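Long-range contacts in Cap5O (Staphylococcus aureus, PDB 3OJO), which probably oxidises UDP-N-acetyl-mannosamine with NAD as acceptor, a step in capsular polysaccharide biosynthesis: residues I28-H33 with K192-T197; K311-N316 with M398-I403; F321-K326 with V352-P357. One frame throughout, in Å; residues are numbered along the deposited sequence.

Contact 1: I28-H33 with K192-T197; sequences IMFAKH and KRVYRT
The ring of Phe-30 reaches from helix 23-32 to the last part of helix 185-195 and meets it with its rim. With CG beside the backbone N (chi1 -77°), the ring puts CE1 3.4 Å from Val-194 O, which lies in the ring plane. Val-194 crosses the aromatic side chain at about a right angle, and its CG1 sits 3.7 Å from Phe-30 CE1. The Tyr-195 side chain crosses Phe-30 obliquely, bringing CE2 4.1 Å from Phe-30 CZ, while its hydroxyl is hydrogen-bonded to Glu-128.

Besides the ring edge next to it, Val-194 O has a hydrogen-bonding partner: Thr-197 OG1 donates to it over 2.7 Å, in the carbonyl plane. That bond probably helps to hold the threonine with CG2 anti to the backbone N, and the methyl lies 3.7 Å from His-33 CB. These two residues form the more exposed margin of a contact whose buried part is mainly apolar. Phe-198 adds an edge-to-face partner for Phe-30, and Ile-126 of strand 124-127 lies against both Val-194 and Tyr-195. Two helix ends and the turns after them pack together here in the Rossmann-type NAD-binding domain, where helix 23-32 directly follows the first strand and its glycine-rich turn.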
loop_
_atom_site.group_PDB
_atom_site.type_symbol
_atom_site.label_atom_id
_atom_site.label_comp_id
_atom_site.label_asym_id
_atom_site.label_seq_id
_atom_site.Cartn_x
_atom_site.Cartn_y
_atom_site.Cartn_z
ATOM N N ILE B 28 -0.220 -17.405 -32.578
ATOM C CA ILE B 28 -1.428 -18.127 -32.964
ATOM C C ILE B 28 -2.571 -17.137 -33.276
ATOM O O ILE B 28 -3.243 -17.290 -34.290
ATOM C CB ILE B 28 -1.774 -19.243 -31.911
ATOM C CG1 ILE B 28 -0.819 -20.442 -32.069
ATOM C CG2 ILE B 28 -3.251 -19.702 -31.982
ATOM C CD1 ILE B 28 -0.818 -21.455 -30.875
ATOM N N MET B 29 -2.726 -16.104 -32.437
ATOM C CA MET B 29 -3.735 -15.064 -32.545
ATOM C C MET B 29 -3.652 -14.204 -33.825
ATOM O O MET B 29 -4.671 -14.016 -34.494
ATOM C CB MET B 29 -3.735 -14.199 -31.287
ATOM C CG MET B 29 -4.982 -13.358 -31.147
ATOM S SD MET B 29 -6.553 -14.251 -31.368
ATOM C CE MET B 29 -6.936 -14.620 -29.769
ATOM N N PHE B 30 -2.458 -13.687 -34.166
ATOM C CA PHE B 30 -2.278 -12.880 -35.371
ATOM C C PHE B 30 -2.478 -13.716 -36.643
ATOM O O PHE B 30 -3.081 -13.223 -37.600
ATOM C CB PHE B 30 -0.897 -12.227 -35.387
ATOM C CG PHE B 30 -0.741 -11.016 -34.497
ATOM C CD1 PHE B 30 -1.176 -9.759 -34.918
ATOM C CD2 PHE B 30 -0.067 -11.106 -33.284
ATOM C CE1 PHE B 30 -0.957 -8.622 -34.126
ATOM C CE2 PHE B 30 0.154 -9.972 -32.501
ATOM C CZ PHE B 30 -0.298 -8.741 -32.922
ATOM N N ALA B 31 -1.989 -14.986 -36.632
ATOM C CA ALA B 31 -2.107 -15.943 -37.734
ATOM C C ALA B 31 -3.565 -16.342 -37.972
ATOM O O ALA B 31 -3.955 -16.567 -39.119
ATOM C CB ALA B 31 -1.255 -17.167 -37.459
ATOM N N LYS B 32 -4.369 -16.401 -36.889
ATOM C CA LYS B 32 -5.808 -16.703 -36.889
ATOM C C LYS B 32 -6.575 -15.599 -37.648
ATOM O O LYS B 32 -7.675 -15.845 -38.145
ATOM C CB LYS B 32 -6.317 -16.791 -35.430
ATOM C CG LYS B 32 -7.693 -17.411 -35.258
ATOM C CD LYS B 32 -8.265 -17.153 -33.869
ATOM C CE LYS B 32 -9.720 -17.564 -33.766
ATOM N NZ LYS B 32 -9.883 -19.033 -33.600
ATOM N N HIS B 33 -5.978 -14.391 -37.726
ATOM C CA HIS B 33 -6.542 -13.199 -38.362
ATOM C C HIS B 33 -5.918 -12.856 -39.744
ATOM O O HIS B 33 -6.096 -11.743 -40.255
ATOM C CB HIS B 33 -6.525 -12.016 -37.366
ATOM C CG HIS B 33 -7.468 -12.205 -36.215
ATOM N ND1 HIS B 33 -8.675 -11.541 -36.159
ATOM C CD2 HIS B 33 -7.372 -13.019 -35.138
ATOM C CE1 HIS B 33 -9.273 -11.967 -35.057
ATOM N NE2 HIS B 33 -8.525 -12.854 -34.408
ATOM N N LYS B 192 -0.827 0.775 -32.477
ATOM C CA LYS B 192 -2.281 0.658 -32.646
ATOM C C LYS B 192 -2.611 -0.122 -33.909
ATOM O O LYS B 192 -3.528 -0.943 -33.897
ATOM C CB LYS B 192 -2.958 2.040 -32.723
ATOM C CG LYS B 192 -2.870 2.889 -31.447
ATOM C CD LYS B 192 -3.993 3.918 -31.359
ATOM C CE LYS B 192 -3.824 5.080 -32.305
ATOM N NZ LYS B 192 -5.002 5.988 -32.307
ATOM N N ARG B 193 -1.836 0.126 -34.993
ATOM C CA ARG B 193 -1.998 -0.538 -36.289
ATOM C C ARG B 193 -1.875 -2.067 -36.142
ATOM O O ARG B 193 -2.704 -2.829 -36.669
ATOM C CB ARG B 193 -0.974 0.015 -37.308
ATOM C CG ARG B 193 -1.567 1.015 -38.299
ATOM C CD ARG B 193 -0.499 1.779 -39.057
ATOM N NE ARG B 193 -0.564 3.210 -38.750
ATOM C CZ ARG B 193 0.483 4.033 -38.731
ATOM N NH1 ARG B 193 1.703 3.576 -39.003
ATOM N NH2 ARG B 193 0.320 5.316 -38.426
ATOM N N VAL B 194 -0.867 -2.492 -35.353
ATOM C CA VAL B 194 -0.564 -3.902 -35.107
ATOM C C VAL B 194 -1.672 -4.599 -34.328
ATOM O O VAL B 194 -2.249 -5.569 -34.817
ATOM C CB VAL B 194 0.850 -4.092 -34.509
ATOM C CG1 VAL B 194 1.127 -5.558 -34.185
ATOM C CG2 VAL B 194 1.909 -3.544 -35.452
ATOM N N TYR B 195 -2.017 -4.063 -33.162
ATOM C CA TYR B 195 -3.036 -4.635 -32.280
ATOM C C TYR B 195 -4.479 -4.556 -32.749
ATOM O O TYR B 195 -5.290 -5.406 -32.373
ATOM C CB TYR B 195 -2.834 -4.150 -30.841
ATOM C CG TYR B 195 -1.553 -4.698 -30.246
ATOM C CD1 TYR B 195 -0.442 -3.879 -30.057
ATOM C CD2 TYR B 195 -1.421 -6.055 -29.948
ATOM C CE1 TYR B 195 0.752 -4.389 -29.548
ATOM C CE2 TYR B 195 -0.230 -6.574 -29.441
ATOM C CZ TYR B 195 0.847 -5.736 -29.228
ATOM O OH TYR B 195 2.017 -6.252 -28.719
ATOM N N ARG B 196 -4.778 -3.581 -33.622
ATOM C CA ARG B 196 -6.104 -3.344 -34.217
ATOM C C ARG B 196 -6.658 -4.605 -34.920
ATOM O O ARG B 196 -7.876 -4.743 -35.039
ATOM C CB ARG B 196 -6.013 -2.178 -35.213
ATOM C CG ARG B 196 -7.261 -1.300 -35.290
ATOM C CD ARG B 196 -6.950 0.105 -35.807
ATOM N NE ARG B 196 -6.382 0.107 -37.161
ATOM C CZ ARG B 196 -5.413 0.923 -37.572
ATOM N NH1 ARG B 196 -4.895 1.822 -36.741
ATOM N NH2 ARG B 196 -4.958 0.849 -38.815
ATOM N N THR B 197 -5.740 -5.526 -35.335
ATOM C CA THR B 197 -5.968 -6.808 -36.014
ATOM C C THR B 197 -7.002 -7.684 -35.305
ATOM O O THR B 197 -7.813 -8.315 -35.979
ATOM C CB THR B 197 -4.602 -7.548 -36.207
ATOM O OG1 THR B 197 -3.643 -6.670 -36.812
ATOM C CG2 THR B 197 -4.712 -8.844 -37.040
#

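Contact 2: K311-N316 with M398-I403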
loop_
_atom_site.group_PDB
_atom_site.type_symbol
_atom_site.label_atom_id
_atom_site.label_comp_id
_atom_site.label_asym_id
_atom_site.label_seq_id
_atom_site.Cartn_x
_atom_site.Cartn_y
_atom_site.Cartn_z
ATOM N N LYS B 311 8.489 -29.638 17.387
ATOM C CA LYS B 311 9.153 -29.773 18.686
ATOM C C LYS B 311 8.109 -30.240 19.714
ATOM O O LYS B 311 8.358 -31.203 20.442
ATOM C CB LYS B 311 9.793 -28.434 19.106
ATOM C CG LYS B 311 10.385 -28.426 20.513
ATOM C CD LYS B 311 10.393 -27.027 21.168
ATOM C CE LYS B 311 9.046 -26.328 21.332
ATOM N NZ LYS B 311 8.049 -27.160 22.065
ATOM N N ALA B 312 6.933 -29.579 19.737
ATOM C CA ALA B 312 5.813 -29.883 20.629
ATOM C C ALA B 312 5.139 -31.232 20.318
ATOM O O ALA B 312 4.405 -31.752 21.165
ATOM C CB ALA B 312 4.788 -28.763 20.567
ATOM N N LEU B 313 5.378 -31.798 19.119
ATOM C CA LEU B 313 4.775 -33.071 18.712
ATOM C C LEU B 313 5.798 -34.197 18.492
ATOM O O LEU B 313 6.988 -33.937 18.279
ATOM C CB LEU B 313 3.911 -32.885 17.450
ATOM C CG LEU B 313 2.607 -32.091 17.590
ATOM C CD1 LEU B 313 2.099 -31.650 16.223
ATOM C CD2 LEU B 313 1.542 -32.903 18.285
ATOM N N SER B 314 5.327 -35.453 18.552
ATOM C CA SER B 314 6.170 -36.622 18.317
ATOM C C SER B 314 6.236 -36.866 16.807
ATOM O O SER B 314 5.199 -36.968 16.145
ATOM C CB SER B 314 5.635 -37.846 19.059
ATOM O OG SER B 314 4.272 -38.099 18.758
ATOM N N GLY B 315 7.453 -36.888 16.276
ATOM C CA GLY B 315 7.704 -37.072 14.852
ATOM C C GLY B 315 8.585 -35.998 14.236
ATOM O O GLY B 315 8.871 -34.969 14.862
ATOM N N ASN B 316 9.024 -36.251 12.999
ATOM C CA ASN B 316 9.890 -35.376 12.208
ATOM C C ASN B 316 9.238 -35.016 10.861
ATOM O O ASN B 316 9.654 -34.052 10.219
ATOM C CB ASN B 316 11.233 -36.081 11.946
ATOM C CG ASN B 316 12.258 -35.917 13.036
ATOM O OD1 ASN B 316 11.992 -35.385 14.127
ATOM N ND2 ASN B 316 13.478 -36.346 12.752
ATOM N N MET B 398 -2.200 -39.509 9.010
ATOM C CA MET B 398 -1.264 -38.675 9.782
ATOM C C MET B 398 -1.002 -39.165 11.206
ATOM O O MET B 398 -1.926 -39.638 11.872
ATOM C CB MET B 398 -1.763 -37.223 9.851
ATOM C CG MET B 398 -1.456 -36.399 8.625
ATOM S SD MET B 398 -1.615 -34.642 9.017
ATOM C CE MET B 398 -0.025 -34.221 9.340
ATOM N N LYS B 399 0.244 -38.972 11.693
ATOM C CA LYS B 399 0.671 -39.303 13.060
ATOM C C LYS B 399 0.001 -38.325 14.032
ATOM O O LYS B 399 -0.288 -38.689 15.176
ATOM C CB LYS B 399 2.206 -39.230 13.185
ATOM C CG LYS B 399 2.749 -39.668 14.535
ATOM C CD LYS B 399 4.256 -39.822 14.547
ATOM C CE LYS B 399 4.726 -40.341 15.886
ATOM N NZ LYS B 399 6.091 -40.920 15.815
ATOM N N HIS B 400 -0.230 -37.075 13.564
ATOM C CA HIS B 400 -0.905 -35.995 14.283
ATOM C C HIS B 400 -1.668 -35.181 13.249
ATOM O O HIS B 400 -1.059 -34.671 12.316
ATOM C CB HIS B 400 0.105 -35.098 15.016
ATOM C CG HIS B 400 0.920 -35.810 16.047
ATOM N ND1 HIS B 400 0.401 -36.122 17.292
ATOM C CD2 HIS B 400 2.203 -36.235 15.987
ATOM C CE1 HIS B 400 1.380 -36.733 17.942
ATOM N NE2 HIS B 400 2.485 -36.820 17.199
ATOM N N LYS B 401 -2.995 -35.086 13.381
ATOM C CA LYS B 401 -3.816 -34.333 12.436
ATOM C C LYS B 401 -3.776 -32.806 12.695
ATOM O O LYS B 401 -4.727 -32.229 13.244
ATOM C CB LYS B 401 -5.252 -34.888 12.367
ATOM C CG LYS B 401 -5.352 -36.287 11.762
ATOM C CD LYS B 401 -6.803 -36.751 11.673
ATOM C CE LYS B 401 -6.929 -38.249 11.566
ATOM N NZ LYS B 401 -8.347 -38.674 11.417
ATOM N N VAL B 402 -2.643 -32.161 12.324
ATOM C CA VAL B 402 -2.473 -30.706 12.459
ATOM C C VAL B 402 -2.126 -30.034 11.125
ATOM O O VAL B 402 -1.302 -30.549 10.368
ATOM C CB VAL B 402 -1.615 -30.206 13.664
ATOM C CG1 VAL B 402 -1.927 -30.977 14.947
ATOM C CG2 VAL B 402 -0.127 -30.233 13.366
ATOM N N ILE B 403 -2.790 -28.905 10.834
ATOM C CA ILE B 403 -2.595 -28.115 9.618
ATOM C C ILE B 403 -2.182 -26.675 9.959
ATOM O O ILE B 403 -2.902 -25.996 10.700
ATOM C CB ILE B 403 -3.882 -28.103 8.733
ATOM C CG1 ILE B 403 -4.265 -29.514 8.250
ATOM C CG2 ILE B 403 -3.736 -27.122 7.543
ATOM C CD1 ILE B 403 -5.595 -29.594 7.551
#
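Where the chain leaves helix 286-312, Leu-313 turns its side chain toward the 398-403 segment, CG beside the backbone N (chi1 -70°), and divides its two methyls between two partners. CD2 lies over one face of the His-400 imidazole, 3.7 Å from the ring centroid and close to the ring normal, a CH-pi contact. CD1 meets Val-402 CG2 tip to tip at 3.9 Å, linking the loop to the buried beginning of strand 402-405.

Ser-314 takes the edge of the same ring. Its OG, held in the crowded position between the backbone N and the carbonyl carbon (chi1 54°), is hydrogen-bonded to His-400 NE2 at 2.7 Å. The imidazole is thus gripped from two directions, by a methyl over its face and a hydroxyl at its rim, which should restrict its rotation. Ser-314 O accepts a hydrogen bond from Ser-376, and the extended chain of Lys-399 runs past it, with CD 3.4 Å from that oxygen. Gly-315 follows with a positive phi (127°), a backbone conformation suited to a residue without a side chain, and its backbone passes close to the Lys-399 chain. At Asn-316 the backbone bonds to Glu-351 as the chain moves into strand 317-321.

On the facing segment, Lys-401 is the centre of an inverse gamma turn, closed by a weak bond from Val-402 N to His-400 O. Leading into two parallel strands separated by strand 377-380, the two facing loops belong to the rim of a Rossmann-like parallel alpha/beta sheet in the C-terminal domain, at the end where its strands begin.

Contact 3: F321-K326 with V352-P357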
loop_
_atom_site.group_PDB
_atom_site.type_symbol
_atom_site.label_atom_id
_atom_site.label_comp_id
_atom_site.label_asym_id
_atom_site.label_seq_id
_atom_site.Cartn_x
_atom_site.Cartn_y
_atom_site.Cartn_z
ATOM N N PHE B 321 2.202 -28.868 1.253
ATOM C CA PHE B 321 1.064 -28.842 0.333
ATOM C C PHE B 321 1.201 -27.601 -0.567
ATOM O O PHE B 321 0.903 -26.484 -0.155
ATOM C CB PHE B 321 -0.258 -28.829 1.122
ATOM C CG PHE B 321 -0.882 -30.170 1.413
ATOM C CD1 PHE B 321 -2.258 -30.294 1.551
ATOM C CD2 PHE B 321 -0.097 -31.305 1.580
ATOM C CE1 PHE B 321 -2.843 -31.530 1.842
ATOM C CE2 PHE B 321 -0.684 -32.548 1.859
ATOM C CZ PHE B 321 -2.053 -32.649 1.992
ATOM N N GLY B 322 1.707 -27.815 -1.769
ATOM C CA GLY B 322 1.950 -26.759 -2.738
ATOM C C GLY B 322 3.393 -26.302 -2.760
ATOM O O GLY B 322 3.975 -26.017 -1.711
ATOM N N LEU B 323 3.981 -26.249 -3.964
ATOM C CA LEU B 323 5.369 -25.835 -4.201
ATOM C C LEU B 323 5.448 -24.619 -5.160
ATOM O O LEU B 323 6.541 -24.171 -5.505
ATOM C CB LEU B 323 6.186 -27.002 -4.765
ATOM C CG LEU B 323 6.565 -28.192 -3.863
ATOM C CD1 LEU B 323 7.328 -29.197 -4.669
ATOM C CD2 LEU B 323 7.493 -27.783 -2.764
ATOM N N THR B 324 4.289 -24.067 -5.539
ATOM C CA THR B 324 4.177 -22.937 -6.465
ATOM C C THR B 324 3.818 -21.630 -5.764
ATOM O O THR B 324 3.189 -21.668 -4.704
ATOM C CB THR B 324 3.104 -23.252 -7.532
ATOM O OG1 THR B 324 1.828 -23.405 -6.897
ATOM C CG2 THR B 324 3.445 -24.480 -8.368
ATOM N N TYR B 325 4.150 -20.470 -6.386
ATOM C CA TYR B 325 3.762 -19.172 -5.820
ATOM C C TYR B 325 2.271 -18.965 -6.006
ATOM O O TYR B 325 1.558 -18.789 -5.023
ATOM C CB TYR B 325 4.581 -17.997 -6.394
ATOM C CG TYR B 325 4.079 -16.618 -5.975
ATOM C CD1 TYR B 325 4.029 -16.244 -4.629
ATOM C CD2 TYR B 325 3.694 -15.674 -6.927
ATOM C CE1 TYR B 325 3.575 -14.980 -4.242
ATOM C CE2 TYR B 325 3.237 -14.407 -6.549
ATOM C CZ TYR B 325 3.191 -14.059 -5.205
ATOM O OH TYR B 325 2.763 -12.803 -4.831
ATOM N N LYS B 326 1.795 -19.028 -7.245
ATOM C CA LYS B 326 0.380 -18.846 -7.491
ATOM C C LYS B 326 -0.322 -20.196 -7.423
ATOM O O LYS B 326 0.305 -21.236 -7.641
ATOM C CB LYS B 326 0.131 -18.125 -8.836
ATOM C CG LYS B 326 0.859 -16.792 -8.955
ATOM C CD LYS B 326 0.567 -16.072 -10.253
ATOM C CE LYS B 326 1.557 -14.952 -10.493
ATOM N NZ LYS B 326 2.904 -15.460 -10.888
ATOM N N VAL B 352 10.944 -34.050 5.331
ATOM C CA VAL B 352 9.999 -33.345 4.459
ATOM C C VAL B 352 9.462 -34.194 3.312
ATOM O O VAL B 352 10.186 -35.012 2.741
ATOM C CB VAL B 352 10.509 -31.949 4.004
ATOM C CG1 VAL B 352 11.368 -31.325 5.079
ATOM C CG2 VAL B 352 11.267 -32.033 2.691
ATOM N N CYS B 353 8.198 -33.966 2.963
ATOM C CA CYS B 353 7.524 -34.663 1.886
ATOM C C CYS B 353 6.604 -33.667 1.171
ATOM O O CYS B 353 5.679 -33.135 1.779
ATOM C CB CYS B 353 6.767 -35.870 2.441
ATOM S SG CYS B 353 5.804 -36.795 1.222
ATOM N N ALA B 354 6.895 -33.375 -0.102
ATOM C CA ALA B 354 6.102 -32.436 -0.877
ATOM C C ALA B 354 4.935 -33.070 -1.601
ATOM O O ALA B 354 5.092 -34.116 -2.224
ATOM C CB ALA B 354 6.982 -31.719 -1.873
ATOM N N TYR B 355 3.779 -32.398 -1.564
ATOM C CA TYR B 355 2.570 -32.784 -2.284
ATOM C C TYR B 355 2.056 -31.602 -3.119
ATOM O O TYR B 355 1.655 -30.581 -2.564
ATOM C CB TYR B 355 1.457 -33.324 -1.347
ATOM C CG TYR B 355 0.157 -33.567 -2.088
ATOM C CD1 TYR B 355 -0.870 -32.625 -2.062
ATOM C CD2 TYR B 355 -0.007 -34.688 -2.899
ATOM C CE1 TYR B 355 -2.043 -32.809 -2.794
ATOM C CE2 TYR B 355 -1.171 -34.875 -3.648
ATOM C CZ TYR B 355 -2.195 -33.943 -3.575
ATOM O OH TYR B 355 -3.345 -34.121 -4.309
ATOM N N ASP B 356 2.050 -31.759 -4.452
ATOM C CA ASP B 356 1.496 -30.768 -5.372
ATOM C C ASP B 356 0.907 -31.447 -6.625
ATOM O O ASP B 356 1.659 -32.024 -7.412
ATOM C CB ASP B 356 2.477 -29.625 -5.710
ATOM C CG ASP B 356 1.798 -28.377 -6.257
ATOM O OD1 ASP B 356 2.188 -27.266 -5.858
ATOM O OD2 ASP B 356 0.915 -28.513 -7.118
ATOM N N PRO B 357 -0.436 -31.386 -6.819
ATOM C CA PRO B 357 -1.040 -32.030 -8.004
ATOM C C PRO B 357 -0.684 -31.372 -9.340
ATOM O O PRO B 357 -0.789 -32.017 -10.385
ATOM C CB PRO B 357 -2.541 -31.935 -7.728
ATOM C CG PRO B 357 -2.694 -30.767 -6.827
ATOM C CD PRO B 357 -1.461 -30.731 -5.975
#
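Two nearly straight hydrogen bonds join the segments. Gly-322 N donates to Tyr-355 O (2.9 Å, 158° at the hydrogen); the donor lies in the carbonyl plane, and the bond continues the parallel pairing of Phe-321 with Tyr-355. One residue on, a side chain takes over from the backbone: Leu-323 N donates to the anti lone pair of Asp-356 OD1 at 2.8 Å. With CG anti to its own N (chi1 -160°), the aspartate reaches across to the loop. Its OD1 is also bonded by His-384 NE2 and its OD2 by the amide of His-358, so the buried carboxylate is well satisfied, and these donors would favour the charged form.

The aromatic contact lies on one face of the sheet. Tyr-355 directs its edge at the face of Phe-321, CD1 standing 3.9 Å above that ring and offset toward its rim. The two ring planes make an angle of 51°. Helix 368-372 covers this pair through Met-368.

Apolar packing elsewhere brings Leu-323 CD1 to 3.8 Å from Ala-354 CB, with Tyr-341 of helix 336-346 against the leucine.

Within the loop, Thr-324 OG1 bonds to Lys-326 O at 2.8 Å from above the carbonyl plane, and Lys-326 belongs to a pyridine-2,6-dicarboxylate pocket. Strand 317-321, helix 336-346 and strand 351-355 make a beta-alpha-beta crossover, and the contact joins the C-terminal ends of its strands, as in Rossmann-like folds.

From the N terminus, contact 1 comes first: it joins helix 23-32, the first helix of the NAD-binding domain, to helix 185-195, closing a loop of some 160 residues. The chain then runs through the long helices 208-238 and 286-312, and at the end of the latter contact 2 opens (311-316). Contact 3 opens at 321-326 and closes at 352-357, bounding a short excursion that holds helix 336-346, all before contact 2 closes at 398-403. Contacts 2 and 3 share the five-stranded parallel sheet, at opposite ends of its strands, with centres about 19 Å apart. Contact 1, its centre about 56 Å from that of contact 2, lies across the molecule.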